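Local structure of protein, related to general stress protein 26(GS26) of B.subtilis (Clostridium acetobutylicum, 2HQ7) at residues 38-43 and 102-107. The protein is an uncharacterised relative of general stress protein 26 that, as a member of the pyridoxamine 5'-phosphate oxidase family, probably binds a flavin cofactor. Sequence-based numbering, arbitrary orientation.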
HETATM    1  N   MSE B  38      -2.641   0.432  12.339  1.00 37.15           N
HETATM    2  CA  MSE B  38      -3.951   0.167  12.921  1.00 44.89           C
HETATM    3  C   MSE B  38      -4.724   1.479  12.996  1.00 35.87           C
HETATM    4  O   MSE B  38      -4.171   2.527  13.361  1.00 32.17           O
HETATM    5  CB  MSE B  38      -3.811  -0.512  14.294  1.00 45.16           C
HETATM    6  CG  MSE B  38      -4.932  -0.218  15.290  1.00 58.16           C
HETATM    7 SE   MSE B  38      -4.920  -1.465  16.821  0.75 75.26          SE
HETATM    8  CE  MSE B  38      -5.617  -3.020  15.809  1.00 60.57           C
ATOM      9  N   ARG B  39      -5.974   1.414  12.573  1.00 32.02           N
ATOM     10  CA  ARG B  39      -6.891   2.511  12.648  1.00 33.72           C
ATOM     11  C   ARG B  39      -7.472   2.532  14.050  1.00 34.08           C
ATOM     12  O   ARG B  39      -8.212   1.631  14.427  1.00 32.98           O
ATOM     13  CB  ARG B  39      -8.038   2.352  11.652  1.00 36.84           C
ATOM     14  CG  ARG B  39      -9.033   3.520  11.736  1.00 42.43           C
ATOM     15  CD  ARG B  39     -10.195   3.384  10.791  1.00 51.13           C
ATOM     16  NE  ARG B  39     -10.960   2.158  10.969  1.00 53.15           N
ATOM     17  CZ  ARG B  39     -11.793   1.914  11.970  1.00 51.35           C
ATOM     18  NH1 ARG B  39     -11.967   2.777  12.960  1.00 64.23           N
ATOM     19  NH2 ARG B  39     -12.425   0.768  11.997  1.00 43.95           N
ATOM     20  N   LEU B  40      -7.124   3.568  14.809  1.00 34.49           N
ATOM     21  CA  LEU B  40      -7.693   3.800  16.123  1.00 33.09           C
ATOM     22  C   LEU B  40      -9.060   4.484  15.976  1.00 33.96           C
ATOM     23  O   LEU B  40     -10.002   4.158  16.677  1.00 33.46           O
ATOM     24  CB  LEU B  40      -6.762   4.689  16.952  1.00 32.03           C
ATOM     25  CG  LEU B  40      -5.410   4.094  17.286  1.00 26.13           C
ATOM     26  CD1 LEU B  40      -4.526   5.145  18.016  1.00 36.41           C
ATOM     27  CD2 LEU B  40      -5.459   2.812  18.071  1.00 36.52           C
ATOM     28  N   LYS B  41      -9.166   5.421  15.054  1.00 31.69           N
ATOM     29  CA  LYS B  41     -10.387   6.209  14.925  1.00 32.73           C
ATOM     30  C   LYS B  41     -10.413   6.870  13.572  1.00 31.01           C
ATOM     31  O   LYS B  41      -9.359   7.150  12.991  1.00 28.60           O
ATOM     32  CB  LYS B  41     -10.428   7.309  16.020  1.00 31.14           C
ATOM     33  CG  LYS B  41     -11.649   8.242  15.934  1.00 34.16           C
ATOM     34  CD  LYS B  41     -11.722   9.251  17.052  1.00 35.33           C
ATOM     35  CE  LYS B  41     -13.104   9.940  17.068  1.00 41.00           C
ATOM     36  NZ  LYS B  41     -14.118   9.059  17.680  1.00 46.77           N
ATOM     37  N   HIS B  42     -11.606   7.129  13.061  1.00 29.00           N
ATOM     38  CA  HIS B  42     -11.695   8.041  11.950  1.00 29.98           C
ATOM     39  C   HIS B  42     -12.910   8.934  12.000  1.00 32.84           C
ATOM     40  O   HIS B  42     -13.887   8.627  12.693  1.00 31.64           O
ATOM     41  CB  HIS B  42     -11.653   7.283  10.631  1.00 31.33           C
ATOM     42  CG  HIS B  42     -12.860   6.460  10.369  1.00 26.19           C
ATOM     43  ND1 HIS B  42     -13.790   6.793   9.410  1.00 31.69           N
ATOM     44  CD2 HIS B  42     -13.289   5.307  10.934  1.00 32.81           C
ATOM     45  CE1 HIS B  42     -14.741   5.871   9.391  1.00 33.58           C
ATOM     46  NE2 HIS B  42     -14.467   4.966  10.316  1.00 26.52           N
ATOM     47  N   ASP B  43     -12.812  10.055  11.279  1.00 33.61           N
ATOM     48  CA  ASP B  43     -13.925  10.942  11.052  1.00 35.31           C
ATOM     49  C   ASP B  43     -14.262  10.963   9.564  1.00 35.35           C
ATOM     50  O   ASP B  43     -13.681  11.725   8.790  1.00 34.33           O
ATOM     51  CB  ASP B  43     -13.585  12.348  11.541  1.00 37.56           C
ATOM     52  CG  ASP B  43     -14.755  13.326  11.382  1.00 44.51           C
ATOM     53  OD1 ASP B  43     -15.898  12.878  11.142  1.00 44.35           O
ATOM     54  OD2 ASP B  43     -14.527  14.546  11.504  1.00 47.82           O
ATOM     55  N   ASP B 102      -9.564  -1.084  22.811  1.00 50.64           N
ATOM     56  CA  ASP B 102      -9.420  -2.523  22.979  1.00 53.29           C
ATOM     57  C   ASP B 102      -8.563  -3.080  21.865  1.00 53.68           C
ATOM     58  O   ASP B 102      -8.607  -2.600  20.725  1.00 55.41           O
ATOM     59  CB  ASP B 102     -10.785  -3.211  22.951  1.00 55.52           C
ATOM     60  CG  ASP B 102     -11.534  -3.087  24.268  1.00 60.68           C
ATOM     61  OD1 ASP B 102     -11.103  -2.285  25.138  1.00 55.56           O
ATOM     62  OD2 ASP B 102     -12.557  -3.803  24.427  1.00 70.53           O
ATOM     63  N   GLY B 103      -7.758  -4.080  22.191  1.00 52.52           N
ATOM     64  CA  GLY B 103      -6.852  -4.626  21.199  1.00 52.95           C
ATOM     65  C   GLY B 103      -5.716  -3.711  20.761  1.00 51.50           C
ATOM     66  O   GLY B 103      -4.976  -4.057  19.833  1.00 53.43           O
ATOM     67  N   CYS B 104      -5.585  -2.546  21.396  1.00 46.25           N
ATOM     68  CA  CYS B 104      -4.292  -1.925  21.538  1.00 43.66           C
ATOM     69  C   CYS B 104      -3.477  -2.776  22.515  1.00 46.01           C
ATOM     70  O   CYS B 104      -2.253  -2.864  22.406  1.00 44.45           O
ATOM     71  CB  CYS B 104      -4.402  -0.514  22.086  1.00 43.04           C
ATOM     72  SG  CYS B 104      -4.685   0.776  20.866  1.00 40.20           S
ATOM     73  N   GLU B 105      -4.172  -3.393  23.470  1.00 46.18           N
ATOM     74  CA  GLU B 105      -3.539  -4.118  24.554  1.00 49.43           C
ATOM     75  C   GLU B 105      -2.728  -5.299  24.057  1.00 49.61           C
ATOM     76  O   GLU B 105      -1.707  -5.654  24.653  1.00 50.65           O
ATOM     77  CB  GLU B 105      -4.599  -4.587  25.559  1.00 51.95           C
ATOM     78  CG  GLU B 105      -5.624  -5.570  24.996  1.00 61.09           C
ATOM     79  CD  GLU B 105      -7.033  -5.293  25.490  1.00 74.21           C
ATOM     80  OE1 GLU B 105      -7.576  -4.231  25.113  1.00 83.74           O
ATOM     81  OE2 GLU B 105      -7.602  -6.133  26.228  1.00 75.23           O
ATOM     82  N   ILE B 106      -3.180  -5.874  22.948  1.00 48.74           N
ATOM     83  CA  ILE B 106      -2.524  -7.015  22.324  1.00 48.99           C
ATOM     84  C   ILE B 106      -1.148  -6.620  21.836  1.00 45.58           C
ATOM     85  O   ILE B 106      -0.246  -7.446  21.784  1.00 46.67           O
ATOM     86  CB  ILE B 106      -3.314  -7.531  21.096  1.00 50.05           C
ATOM     87  CG1 ILE B 106      -4.759  -7.915  21.470  1.00 58.18           C
ATOM     88  CG2 ILE B 106      -2.618  -8.727  20.509  1.00 51.39           C
ATOM     89  CD1 ILE B 106      -5.791  -7.663  20.333  1.00 61.50           C
ATOM     90  N   TYR B 107      -1.002  -5.355  21.456  1.00 42.57           N
ATOM     91  CA  TYR B 107       0.216  -4.861  20.832  1.00 40.54           C
ATOM     92  C   TYR B 107       1.068  -4.082  21.787  1.00 39.83           C
ATOM     93  O   TYR B 107       2.283  -4.030  21.625  1.00 36.96           O
ATOM     94  CB  TYR B 107      -0.142  -3.960  19.652  1.00 43.24           C
ATOM     95  CG  TYR B 107      -0.913  -4.703  18.599  1.00 48.39           C
ATOM     96  CD1 TYR B 107      -0.336  -5.778  17.936  1.00 53.59           C
ATOM     97  CD2 TYR B 107      -2.228  -4.366  18.281  1.00 55.18           C
ATOM     98  CE1 TYR B 107      -1.026  -6.492  16.984  1.00 54.74           C
ATOM     99  CE2 TYR B 107      -2.937  -5.081  17.318  1.00 54.46           C
ATOM    100  CZ  TYR B 107      -2.324  -6.149  16.674  1.00 56.40           C
ATOM    101  OH  TYR B 107      -2.981  -6.897  15.717  1.00 56.15           O
TER
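Met38, present as selenomethionine, and Leu40 reach from the strand to the loop residues Gly103, Cys104 and Tyr107. No hydrogen bond joins the two segments; the contact is apolar and sulfur packing. The tightly packed part is the buried pair Leu40 and Cys104. Leu40 touches with one branch only: Leu40 CD2 lies 3.5 Å from Cys104 SG. Leu40 also packs on Leu99 of helix 93-99. The backbones stay well apart, with the CA atoms of Leu40 and Cys104 8.6 Å from each other, so side chains bridge the gap.

Met38 makes the second, more open patch. Its chain runs extended from the strand, with CG anti to the backbone N (chi1 150°), then bends at chi3 (-73°). This bend brings Met38 CE to 3.7 Å from Tyr107 CE2. The methyl meets the ring obliquely. Met38 SE is 5.2 Å from the centroid of the Tyr107 ring, an oblique Met-aromatic contact. Met38 SE also lies 4.0 Å from Gly103 O, a carbonyl oxygen that the contact buries without a hydrogen-bonding partner. Met38 and Tyr107 both remain partly exposed. Tyr107 additionally packs on Leu133 of the second subunit, which places this patch near the dimer interface.

Within the loop, exposed Glu105 accepts a hydrogen bond at OE1 from Gly103 N (2.9 Å), met from above the carboxylate plane. A backbone hydrogen bond from Tyr107 N to Cys104 O closes a turn in the same loop. Leu40 and Lys41 both form backbone hydrogen bonds with Trp49 of strand 47-53, which makes a classic beta bulge. The contact thus packs the loop after helix 93-99 against a bulged strand of the antiparallel sheet in this pyridoxamine 5'-phosphate oxidase-family fold.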